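Side-chain contacts in CheC domain protein (Shewanella loihica PV-4, PDB 3IIC), which probably dephosphorylates the response regulator CheY, as characterised members of the CheC/CheX family of chemotaxis phosphatases do: residues Ile67-Ile70 with Met71-Leu75; Ile82-Glu85 with Val86-Leu89. All coordinates share one frame; numbering follows the deposited sequence. Where two conformers were deposited one is given.

Overall arrangement
Contacts 1 and 2 come one after the other along the chain. Residues 67-75 form most of helix 64-75. Residues 82-89 hold the turn before helix 84-107 and that helix's first turn. Their centres lie about 11 Å apart, on the same side of the chain's centre. They also touch: I67 and L68 of contact 1 pack on V86 of contact 2, and M71 rests on E85. The two helices meet mainly through apolar side chains. Contact 1 faces helix 4-22 and strand 54-62 as well, whereas contact 2 reaches strand 113-122 and the second subunit. In this CheX-family protein one helix thus packs on the start of the next, close to the subunit interface at contact 2.

Contact 1: Ile67-Ile70 with Met71-Leu75; sequences ILEI and MNKML
E69 grips two residues of the next helical turn, one with each carboxylate oxygen. E69 OE2 forms a salt bridge to K73 NZ, 2.9 Å away, through its anti lone pair. This is an i to i+4 pair along the helix. E69 OE1 takes a longer hydrogen bond from N72 ND2, at 3.3 Å. The amide donates nearly in its own plane but meets OE1 from above the carboxylate, and the two planes are 77° apart. E69 has CG anti to its backbone N (chi1 -178°) and then bends at chi2, which folds the carboxylate back over the next turn. K73 bends at its last torsion, which brings NZ to OE2. With an alanine here in place of E69, the K73 ammonium would probably lose this carboxylate and the N72 amide its acceptor. Beneath the side chains, K73 N bonds E69 O at 2.8 Å and N72 N bonds L68 O at 2.9 Å. Y144 lies against E69 and makes a weak hydrogen bond to K73 NZ. I70 packs on L18 and A22 of helix 4-22 and F62 of strand 54-62, while I67 leans on V90 of helix 84-107.

Contact 2: Ile82-Glu85 with Val86-Leu89; sequences IDEE and VTDL
D83 caps the start of helix 84-107. D83 OD1 accepts from V86 N at 3.2 Å, and the N-H points almost straight at it (164°). The D83 side chain has CG between its backbone N and carbonyl carbon (chi1 58°). This turns the carboxylate back to the first turn of the helix. D83 OD1 also lies 3.3 Å from V86 CG2. The backbone carbonyl is used too, D83 O accepting from T87 N at 2.9 Å.

The other methyl of the valine, V86 CG1, meets I82 CG2 at 3.8 Å. The two side chains cross at about a right angle. I82 sits just before the N-cap, so this apolar pair spans the cap residue. I82 CG2 also approaches T87 CG2.

T87 holds OG1 between its backbone N and carbonyl carbon (chi1 68°). From there T87 OG1 donates to E84 O at 3.1 Å. D88 N reaches E84 O at 2.8 Å, from the same face of its plane, so this oxygen carries two donors. The E84 chain runs out extended, obliquely across D88. Their carboxylate planes are turned only a little from each other, with E84 OE2 4.5 Å from D88 OD2.

These two like charges probably repel each other. K130 of the second subunit is likely to offset this: it forms a salt bridge with D88 OD1, hydrogen-bonds T87 OG1 and packs on E84. The first turn therefore combines an acidic cap, whose negative charge probably suits the positive end of the helix dipole, with an acidic patch that receives a lysine across the subunit interface.

Contact 1: Ile67-Ile70 with Met71-Leu75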
loop_
_atom_site.group_PDB
_atom_site.type_symbol
_atom_site.label_atom_id
_atom_site.label_comp_id
_atom_site.label_asym_id
_atom_site.label_seq_id
_atom_site.Cartn_x
_atom_site.Cartn_y
_atom_site.Cartn_z
ATOM N N ILE A 67 -4.025 -2.423 18.152
ATOM C CA ILE A 67 -2.604 -2.652 17.876
ATOM C C ILE A 67 -1.731 -2.319 19.070
ATOM O O ILE A 67 -0.738 -3.009 19.291
ATOM C CB ILE A 67 -2.099 -1.938 16.574
ATOM C CG1 ILE A 67 -0.762 -2.528 16.119
ATOM C CG2 ILE A 67 -2.067 -0.391 16.736
ATOM C CD1 ILE A 67 -0.811 -4.044 15.797
ATOM N N LEU A 68 -2.100 -1.286 19.842
ATOM C CA LEU A 68 -1.367 -0.957 21.082
ATOM C C LEU A 68 -1.565 -2.042 22.169
ATOM O O LEU A 68 -0.655 -2.287 22.934
ATOM C CB LEU A 68 -1.668 0.488 21.578
ATOM C CG LEU A 68 -1.323 1.633 20.586
ATOM C CD1 LEU A 68 -1.509 3.055 21.207
ATOM C CD2 LEU A 68 0.100 1.486 20.055
ATOM N N GLU A 69 -2.731 -2.693 22.226
ATOM C CA GLU A 69 -2.938 -3.817 23.159
ATOM C C GLU A 69 -2.123 -5.051 22.729
ATOM O O GLU A 69 -1.555 -5.760 23.590
ATOM C CB GLU A 69 -4.414 -4.196 23.291
ATOM C CG GLU A 69 -4.659 -5.343 24.321
ATOM C CD GLU A 69 -4.227 -5.019 25.752
ATOM O OE1 GLU A 69 -4.092 -3.826 26.092
ATOM O OE2 GLU A 69 -4.027 -5.974 26.534
ATOM N N ILE A 70 -2.094 -5.324 21.415
ATOM C CA ILE A 70 -1.259 -6.390 20.868
ATOM C C ILE A 70 0.189 -6.160 21.365
ATOM O O ILE A 70 0.789 -7.070 21.932
ATOM C CB ILE A 70 -1.334 -6.507 19.301
ATOM C CG1 ILE A 70 -2.692 -7.071 18.861
ATOM C CG2 ILE A 70 -0.233 -7.463 18.799
ATOM C CD1 ILE A 70 -2.988 -7.042 17.325
HETATM N N MSE A 71 0.704 -4.937 21.180
HETATM C CA MSE A 71 2.041 -4.519 21.691
HETATM C C MSE A 71 2.180 -4.752 23.212
HETATM O O MSE A 71 3.189 -5.279 23.678
HETATM C CB MSE A 71 2.300 -3.033 21.417
HETATM C CG MSE A 71 2.385 -2.605 19.942
HETATM SE SE MSE A 71 4.052 -2.987 19.173
HETATM C CE MSE A 71 5.231 -2.028 20.455
ATOM N N ASN A 72 1.138 -4.379 23.957
ATOM C CA ASN A 72 1.090 -4.533 25.415
ATOM C C ASN A 72 1.169 -6.002 25.882
ATOM O O ASN A 72 1.849 -6.293 26.857
ATOM C CB ASN A 72 -0.184 -3.844 25.958
ATOM C CG ASN A 72 -0.252 -3.802 27.473
ATOM O OD1 ASN A 72 0.737 -3.547 28.146
ATOM N ND2 ASN A 72 -1.441 -4.024 28.009
ATOM N N LYS A 73 0.477 -6.898 25.174
ATOM C CA LYS A 73 0.494 -8.343 25.465
ATOM C C LYS A 73 1.854 -9.011 25.209
ATOM O O LYS A 73 2.212 -9.947 25.903
ATOM C CB LYS A 73 -0.638 -9.083 24.723
ATOM C CG LYS A 73 -2.029 -8.749 25.272
ATOM C CD LYS A 73 -3.103 -9.747 24.855
ATOM C CE LYS A 73 -4.508 -9.277 25.306
ATOM N NZ LYS A 73 -4.635 -8.849 26.752
HETATM N N MSE A 74 2.596 -8.502 24.226
HETATM C CA MSE A 74 3.935 -8.997 23.878
HETATM C C MSE A 74 5.035 -8.433 24.789
HETATM O O MSE A 74 5.903 -9.179 25.240
HETATM C CB MSE A 74 4.262 -8.646 22.418
HETATM C CG MSE A 74 3.324 -9.280 21.426
HETATM SE SE MSE A 74 3.758 -8.860 19.659
HETATM C CE MSE A 74 5.322 -9.966 19.434
ATOM N N LEU A 75 4.978 -7.125 25.068
ATOM C CA LEU A 75 6.042 -6.404 25.807
ATOM C C LEU A 75 5.775 -6.074 27.268
ATOM O O LEU A 75 6.706 -5.731 27.988
ATOM C CB LEU A 75 6.387 -5.104 25.047
ATOM C CG LEU A 75 6.866 -5.252 23.590
ATOM C CD1 LEU A 75 6.941 -3.870 22.917
ATOM C CD2 LEU A 75 8.201 -6.007 23.478
#

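Contact 2: Ile82-Glu85 with Val86-Leu89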
loop_
_atom_site.group_PDB
_atom_site.type_symbol
_atom_site.label_atom_id
_atom_site.label_comp_id
_atom_site.label_asym_id
_atom_site.label_seq_id
_atom_site.Cartn_x
_atom_site.Cartn_y
_atom_site.Cartn_z
ATOM N N ILE A 82 1.069 5.371 17.978
ATOM C CA ILE A 82 1.586 4.483 16.938
ATOM C C ILE A 82 2.913 5.064 16.459
ATOM O O ILE A 82 2.926 6.083 15.790
ATOM C CB ILE A 82 0.569 4.289 15.800
ATOM C CG1 ILE A 82 -0.651 3.542 16.333
ATOM C CG2 ILE A 82 1.189 3.516 14.636
ATOM C CD1 ILE A 82 -1.814 3.529 15.359
ATOM N N ASP A 83 4.010 4.388 16.810
ATOM C CA ASP A 83 5.376 4.812 16.483
ATOM C C ASP A 83 6.043 3.810 15.551
ATOM O O ASP A 83 5.372 2.939 14.981
ATOM C CB ASP A 83 6.187 5.098 17.785
ATOM C CG ASP A 83 6.279 3.910 18.722
ATOM O OD1 ASP A 83 5.942 2.743 18.362
ATOM O OD2 ASP A 83 6.676 4.174 19.872
ATOM N N GLU A 84 7.350 3.968 15.365
ATOM C CA GLU A 84 8.127 3.098 14.522
ATOM C C GLU A 84 8.103 1.654 15.014
ATOM O O GLU A 84 8.049 0.761 14.165
ATOM C CB GLU A 84 9.560 3.591 14.368
ATOM C CG GLU A 84 10.244 3.026 13.136
ATOM C CD GLU A 84 11.742 3.292 13.105
ATOM O OE1 GLU A 84 12.191 3.949 12.135
ATOM O OE2 GLU A 84 12.462 2.843 14.038
ATOM N N GLU A 85 8.156 1.405 16.336
ATOM C CA GLU A 85 8.072 0.022 16.879
ATOM C C GLU A 85 6.788 -0.621 16.375
ATOM O O GLU A 85 6.804 -1.743 15.886
ATOM C CB GLU A 85 8.065 -0.066 18.429
ATOM C CG GLU A 85 9.402 -0.009 19.142
ATOM C CD GLU A 85 9.369 -0.756 20.497
ATOM O OE1 GLU A 85 8.397 -0.628 21.278
ATOM O OE2 GLU A 85 10.330 -1.495 20.778
ATOM N N VAL A 86 5.675 0.117 16.510
ATOM C CA VAL A 86 4.345 -0.352 16.083
ATOM C C VAL A 86 4.274 -0.591 14.566
ATOM O O VAL A 86 3.719 -1.630 14.121
ATOM C CB VAL A 86 3.190 0.630 16.525
ATOM C CG1 VAL A 86 1.840 0.084 16.088
ATOM C CG2 VAL A 86 3.200 0.873 18.047
ATOM N N THR A 87 4.824 0.334 13.775
ATOM C CA THR A 87 4.812 0.187 12.307
ATOM C C THR A 87 5.721 -0.973 11.878
ATOM O O THR A 87 5.361 -1.713 10.935
ATOM C CB THR A 87 5.160 1.461 11.519
ATOM O OG1 THR A 87 6.528 1.792 11.722
ATOM C CG2 THR A 87 4.242 2.623 11.886
ATOM N N ASP A 88 6.867 -1.161 12.551
ATOM C CA ASP A 88 7.694 -2.373 12.286
ATOM C C ASP A 88 6.914 -3.692 12.523
ATOM O O ASP A 88 7.077 -4.645 11.776
ATOM C CB ASP A 88 8.954 -2.434 13.151
ATOM C CG ASP A 88 10.017 -1.449 12.751
ATOM O OD1 ASP A 88 9.977 -0.819 11.670
ATOM O OD2 ASP A 88 10.947 -1.364 13.551
ATOM N N LEU A 89 6.083 -3.714 13.572
ATOM C CA LEU A 89 5.291 -4.904 13.939
ATOM C C LEU A 89 4.192 -5.226 12.909
ATOM O O LEU A 89 3.964 -6.400 12.556
ATOM C CB LEU A 89 4.694 -4.696 15.340
ATOM C CG LEU A 89 3.978 -5.823 16.086
ATOM C CD1 LEU A 89 2.578 -5.992 15.640
ATOM C CD2 LEU A 89 4.785 -7.110 16.016
#